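Local coordinates for protein LBCATS-a (Synthetic construct, PDB 5EY5) that probably catalyses, as the alpha chain of a tryptophan synthase, the release of indole from indole-3-glycerol phosphate, and is seen here with sn-glycerol-3-phosphate bound, at residues 60-63 with 64-67; 112-115 with 116-120; 2-5 with 6-10. All coordinates share one frame; numbering follows the deposited sequence.

Interaction 1: residues 60-63 with 64-67; sequences DGPT and IQRA
With CG set beside its own backbone N (chi1 -70°) and the chain extended beyond it, the side chain of Gln65 runs back past the start of helix 62-73 and delivers its amide to Asp60. Gln65 NE2 donates to Asp60 O at 2.8 Å, almost straight at 172°; the acceptor lies in the amide plane of the glutamine, while the donor is tilted from the carbonyl plane of Asp60. On the way CG passes Gly61 O, and the backbone Gln65 N gives its hydrogen to that same oxygen at 3.0 Å, so the turn at the N-cap glycine is gripped by both the main chain and the side chain of one residue. A basic side chain of another protein chain makes a weak second hydrogen bond to Asp60 O.

Arg66 bends at chi3 (-63°), which folds its guanidinium back over the first turn. One face of the group covers Thr63 CA and Pro62 O, NH1 reaches Pro62 CB at 3.3 Å, and a water at the guanidinium edge accepts from Arg66 NH2 at 2.8 Å while also hydrogen-bonding to Thr63 OG1. Glu241 takes NE in a salt bridge, which adds a second hold on the rotation of the group.

On the buried side Ile64 turns its CG2 branch to the carboxylate of Asp60, 3.3 Å from Asp60 OD1. The carboxylate itself is satisfied by Tyr102 at OD2 and Thr183 at OD1. Ile64, on the first turn of a helix with a glycine N-cap, is the residue here that touches the bound sn-glycerol-3-phosphate, placing the contact at the edge of the ligand pocket of the TIM barrel of a tryptophan synthase alpha chain.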
# COMPACT_ATOMS: atom_id res chain seq x y z
N ASP A 60 14.36 21.12 27.06
CA ASP A 60 15.63 21.74 26.71
C ASP A 60 15.76 21.98 25.20
O ASP A 60 15.31 21.17 24.39
CB ASP A 60 16.78 20.88 27.20
CG ASP A 60 16.97 21.01 28.70
OD1 ASP A 60 17.32 22.13 29.13
OD2 ASP A 60 16.76 20.02 29.43
N GLY A 61 16.35 23.14 24.85
CA GLY A 61 16.69 23.43 23.49
C GLY A 61 17.91 22.65 23.03
O GLY A 61 18.50 21.87 23.79
N PRO A 62 18.31 22.86 21.77
CA PRO A 62 19.36 22.02 21.18
C PRO A 62 20.69 22.06 21.93
O PRO A 62 21.35 21.02 22.06
CB PRO A 62 19.51 22.59 19.76
CG PRO A 62 18.21 23.30 19.50
CD PRO A 62 17.77 23.85 20.82
N THR A 63 21.12 23.23 22.40
CA THR A 63 22.39 23.34 23.12
C THR A 63 22.46 22.36 24.28
O THR A 63 23.42 21.59 24.41
CB THR A 63 22.55 24.76 23.64
OG1 THR A 63 22.44 25.67 22.53
CG2 THR A 63 23.90 24.92 24.32
N ILE A 64 21.48 22.43 25.17
CA ILE A 64 21.54 21.59 26.35
C ILE A 64 21.18 20.14 26.02
O ILE A 64 21.61 19.23 26.72
CB ILE A 64 20.65 22.21 27.44
CG1 ILE A 64 21.34 23.50 27.91
CG2 ILE A 64 20.42 21.24 28.61
CD1 ILE A 64 20.55 24.34 28.85
N GLN A 65 20.40 19.92 24.95
CA GLN A 65 20.19 18.56 24.43
C GLN A 65 21.52 17.92 24.08
O GLN A 65 21.75 16.74 24.39
CB GLN A 65 19.31 18.59 23.17
CG GLN A 65 17.83 18.94 23.34
CD GLN A 65 17.17 19.22 21.99
OE1 GLN A 65 17.55 18.64 20.97
NE2 GLN A 65 16.20 20.13 21.98
N ARG A 66 22.37 18.65 23.36
CA ARG A 66 23.68 18.14 22.96
C ARG A 66 24.59 17.93 24.15
O ARG A 66 25.37 16.99 24.17
CB ARG A 66 24.35 19.09 21.96
CG ARG A 66 23.57 19.26 20.67
CD ARG A 66 24.35 20.00 19.59
NE ARG A 66 24.69 21.37 19.95
CZ ARG A 66 23.91 22.42 19.71
NH1 ARG A 66 22.74 22.24 19.12
NH2 ARG A 66 24.31 23.64 20.07
N ALA A 67 24.56 18.85 25.13
CA ALA A 67 25.36 18.63 26.33
C ALA A 67 24.93 17.36 27.06
O ALA A 67 25.78 16.59 27.51
CB ALA A 67 25.26 19.85 27.25
O HOH W 1 21.97 25.11 19.43

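Interaction 2: residues 112-115 with 116-120; sequences ERFV and KECAE
Cys118 lies one helical turn beyond Phe114, and its short side chain can be followed atom by atom. CB sits against the backbone, 3.3 Å from Val115 O and a little farther from Phe114 O, the carbonyls of the preceding turn. From there chi1 of -80° places the sulfur beside the backbone N, back along the helix toward the aromatic ring. SG then stands over one face of Phe114, 3.9 Å from the ring centroid and 24° off the ring normal. It is offset toward the rim: its closest ring atom is Phe114 CZ at 3.6 Å, with CE2 next, so the outer end of the ring takes most of the touch.

The ring is brought there by its own torsion, which sets CG anti to the backbone N (chi1 169°). Beneath this pair the main chain keeps the regular rhythm of a helix. Cys118 N donates to Phe114 O at 2.9 Å, and the neighbouring bonds, Lys116 N to Glu112 O and Ala119 N to Val115 O, repeat the same i to i+4 step.

Phe114 and Cys118 both rest on Leu126 of strand 125-127, and helix 78-91 adds Leu78 against the ring and Phe82 against the cysteine. Val115 faces helix 137-146, where it meets Leu139, Ala142 and Tyr146. Across the exposed side, Arg113 turns to Tyr109, with a hydrogen bond to its carbonyl and a cation-pi contact to its ring.

The chemistry is therefore that of a buried Cys sulfur-aromatic contact: a polarisable sulfur over a ring face adds dispersion, and probably a modest electrostatic term, to the apolar seal between this helix and the barrel strand, without the strict directionality of a hydrogen bond.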
# COMPACT_ATOMS: atom_id res chain seq x y z
N GLU A 112 12.46 8.76 47.82
CA GLU A 112 13.01 9.06 49.14
C GLU A 112 14.50 8.76 49.19
O GLU A 112 15.27 9.52 49.78
CB GLU A 112 12.25 8.28 50.21
CG GLU A 112 12.04 6.81 49.87
CD GLU A 112 13.02 5.89 50.59
OE1 GLU A 112 13.02 4.67 50.30
OE2 GLU A 112 13.78 6.38 51.45
N ARG A 113 14.92 7.68 48.55
CA ARG A 113 16.34 7.37 48.50
C ARG A 113 17.12 8.47 47.80
O ARG A 113 18.29 8.72 48.14
CB ARG A 113 16.54 6.02 47.80
CG ARG A 113 17.97 5.70 47.47
CD ARG A 113 18.07 4.35 46.79
NE ARG A 113 19.44 4.09 46.38
CZ ARG A 113 19.84 3.93 45.13
NH1 ARG A 113 18.96 3.98 44.14
NH2 ARG A 113 21.12 3.72 44.86
N PHE A 114 16.50 9.14 46.83
CA PHE A 114 17.19 10.19 46.09
C PHE A 114 17.33 11.46 46.92
O PHE A 114 18.40 12.06 46.97
CB PHE A 114 16.44 10.48 44.79
CG PHE A 114 16.92 11.71 44.09
CD1 PHE A 114 18.09 11.69 43.35
CD2 PHE A 114 16.24 12.90 44.21
CE1 PHE A 114 18.54 12.83 42.72
CE2 PHE A 114 16.70 14.05 43.59
CZ PHE A 114 17.84 14.00 42.84
N VAL A 115 16.24 11.87 47.57
CA VAL A 115 16.30 13.04 48.44
C VAL A 115 17.23 12.79 49.62
O VAL A 115 17.95 13.69 50.07
CB VAL A 115 14.88 13.44 48.90
CG1 VAL A 115 14.91 14.76 49.65
CG2 VAL A 115 13.96 13.53 47.70
N LYS A 116 17.22 11.57 50.16
CA LYS A 116 18.15 11.25 51.25
C LYS A 116 19.60 11.39 50.78
O LYS A 116 20.43 11.98 51.48
CB LYS A 116 17.88 9.84 51.78
CG LYS A 116 18.68 9.49 53.03
CD LYS A 116 18.61 8.00 53.37
CE LYS A 116 19.45 7.67 54.60
NZ LYS A 116 19.50 6.20 54.87
N GLU A 117 19.92 10.86 49.60
CA GLU A 117 21.27 11.02 49.08
C GLU A 117 21.58 12.48 48.78
O GLU A 117 22.73 12.91 48.92
CB GLU A 117 21.45 10.17 47.82
CG GLU A 117 22.80 10.35 47.15
CD GLU A 117 23.91 9.53 47.80
OE1 GLU A 117 24.63 8.83 47.07
OE2 GLU A 117 24.04 9.59 49.05
N CYS A 118 20.58 13.27 48.37
CA CYS A 118 20.80 14.70 48.21
C CYS A 118 21.28 15.33 49.50
O CYS A 118 22.27 16.07 49.51
CB CYS A 118 19.52 15.40 47.73
SG CYS A 118 19.22 15.24 45.98
N ALA A 119 20.59 15.04 50.61
CA ALA A 119 20.92 15.66 51.88
C ALA A 119 22.28 15.20 52.38
O ALA A 119 23.01 15.99 52.99
CB ALA A 119 19.84 15.36 52.92
N GLU A 120 22.65 13.95 52.11
CA GLU A 120 23.92 13.47 52.63
C GLU A 120 25.09 13.94 51.77
O GLU A 120 26.18 14.23 52.30
CB GLU A 120 23.91 11.94 52.73
CG GLU A 120 22.71 11.40 53.49
CD GLU A 120 22.88 9.94 53.85
OE1 GLU A 120 23.01 9.63 55.06
OE2 GLU A 120 22.89 9.09 52.93

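Interaction 3: residues 2-5 with 6-10; sequences NRIA and EAFEE
Ile4 lies alongside Phe8, one turn farther along helix 3-14, the two side chains pointing the same way. The touching branch is CG2, set anti to the backbone N by a chi1 of -67° for CG1. It meets the ring at its edge, in the ring plane, with Ile4 CG2 3.8 Å from Phe8 CE2 and as far from CD2. The ring also approaches the main chain, for Phe8 CD2 comes to 3.4 Å from Ile4 O, the carbonyl that accepts from Phe8 N. Beyond the pair, Phe8 packs on Ile47 and Pro207, and Ile4 on Asp149 of strand 149-154.

The start of the helix is closed by Asn2. Its OD1 accepts from Ile4 N at 2.8 Å, the donor lying in the carbonyl plane on a lone pair, while its backbone O takes Glu6 N at 3.0 Å. Asn2 ND2 is held by the carbonyls of Gly147 and Asp124. Glu6 runs extended past the cap, its CG 3.2 Å from Asn2 O. Arg3 instead turns away from the 6-10 turn, to Thr93 O through NE and to Asp124 in a salt bridge through NH1.

The motif at the helix start is an asparagine N-cap; Ile4 and Phe8 form the buried side of this N-terminal helix, which precedes the first strand, 18-24, of the TIM barrel.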
# COMPACT_ATOMS: atom_id res chain seq x y z
N ASN A 2 18.56 26.21 54.89
CA ASN A 2 19.06 25.79 53.59
C ASN A 2 20.11 26.79 53.07
O ASN A 2 19.98 28.00 53.26
CB ASN A 2 17.90 25.67 52.59
CG ASN A 2 18.27 24.88 51.33
OD1 ASN A 2 18.91 25.40 50.42
ND2 ASN A 2 17.83 23.61 51.28
N ARG A 3 21.17 26.25 52.45
CA ARG A 3 22.18 27.10 51.82
C ARG A 3 21.57 28.08 50.83
O ARG A 3 22.08 29.18 50.64
CB ARG A 3 23.23 26.24 51.10
CG ARG A 3 24.17 25.51 52.04
CD ARG A 3 25.29 24.83 51.25
NE ARG A 3 26.16 24.03 52.11
CZ ARG A 3 26.06 22.71 52.27
NH1 ARG A 3 25.13 22.03 51.63
NH2 ARG A 3 26.91 22.08 53.08
N ILE A 4 20.50 27.67 50.14
CA ILE A 4 19.87 28.58 49.18
C ILE A 4 19.32 29.80 49.91
O ILE A 4 19.56 30.95 49.51
CB ILE A 4 18.78 27.86 48.38
CG1 ILE A 4 19.40 26.79 47.47
CG2 ILE A 4 18.01 28.87 47.55
CD1 ILE A 4 18.36 25.89 46.82
N ALA A 5 18.58 29.56 50.99
CA ALA A 5 18.05 30.67 51.78
C ALA A 5 19.18 31.55 52.31
O ALA A 5 19.10 32.78 52.26
CB ALA A 5 17.19 30.13 52.92
N GLU A 6 20.25 30.93 52.83
CA GLU A 6 21.37 31.71 53.36
C GLU A 6 21.98 32.59 52.28
O GLU A 6 22.27 33.77 52.52
CB GLU A 6 22.43 30.79 53.96
CG GLU A 6 21.90 29.82 54.99
CD GLU A 6 23.00 29.00 55.65
OE1 GLU A 6 24.06 28.79 55.02
OE2 GLU A 6 22.79 28.57 56.81
N ALA A 7 22.18 32.04 51.09
CA ALA A 7 22.74 32.82 49.99
C ALA A 7 21.87 34.03 49.65
O ALA A 7 22.39 35.14 49.46
CB ALA A 7 22.90 31.94 48.77
N PHE A 8 20.55 33.85 49.53
CA PHE A 8 19.68 34.95 49.13
C PHE A 8 19.60 36.01 50.22
O PHE A 8 19.58 37.21 49.94
CB PHE A 8 18.27 34.45 48.79
CG PHE A 8 18.11 33.99 47.37
CD1 PHE A 8 18.13 34.90 46.32
CD2 PHE A 8 17.94 32.65 47.09
CE1 PHE A 8 17.99 34.48 44.99
CE2 PHE A 8 17.80 32.22 45.77
CZ PHE A 8 17.82 33.14 44.72
N GLU A 9 19.56 35.57 51.48
CA GLU A 9 19.55 36.50 52.60
C GLU A 9 20.83 37.34 52.63
O GLU A 9 20.77 38.55 52.88
CB GLU A 9 19.38 35.73 53.91
CG GLU A 9 19.53 36.58 55.18
CD GLU A 9 18.38 37.56 55.39
OE1 GLU A 9 17.51 37.66 54.49
OE2 GLU A 9 18.34 38.24 56.45
N GLU A 10 21.98 36.72 52.38
CA GLU A 10 23.23 37.47 52.41
C GLU A 10 23.27 38.50 51.29
O GLU A 10 23.68 39.65 51.51
CB GLU A 10 24.42 36.51 52.35
CG GLU A 10 24.61 35.73 53.65
CD GLU A 10 24.72 36.65 54.88
OE1 GLU A 10 25.52 37.61 54.85
OE2 GLU A 10 24.01 36.42 55.88

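All three are single-helix contacts on one TIM barrel, each on a different helix, and none touches another. Interaction 1 is the most buried and the most polar, with a side-chain amide, a guanidinium and a water around a helix start whose Ile64 touches the ligand. Interactions 2 and 3 are partly buried and pair an aromatic ring with an apolar or sulfur neighbour one turn away: over the face in 112-120, at the edge in 2-10. Interactions 1 and 3 both include an N-cap, glycine in one and asparagine in the other, and lie on opposite sides of the chain's centre. Interactions 2 and 3 come within about 7 Å at their nearest atoms.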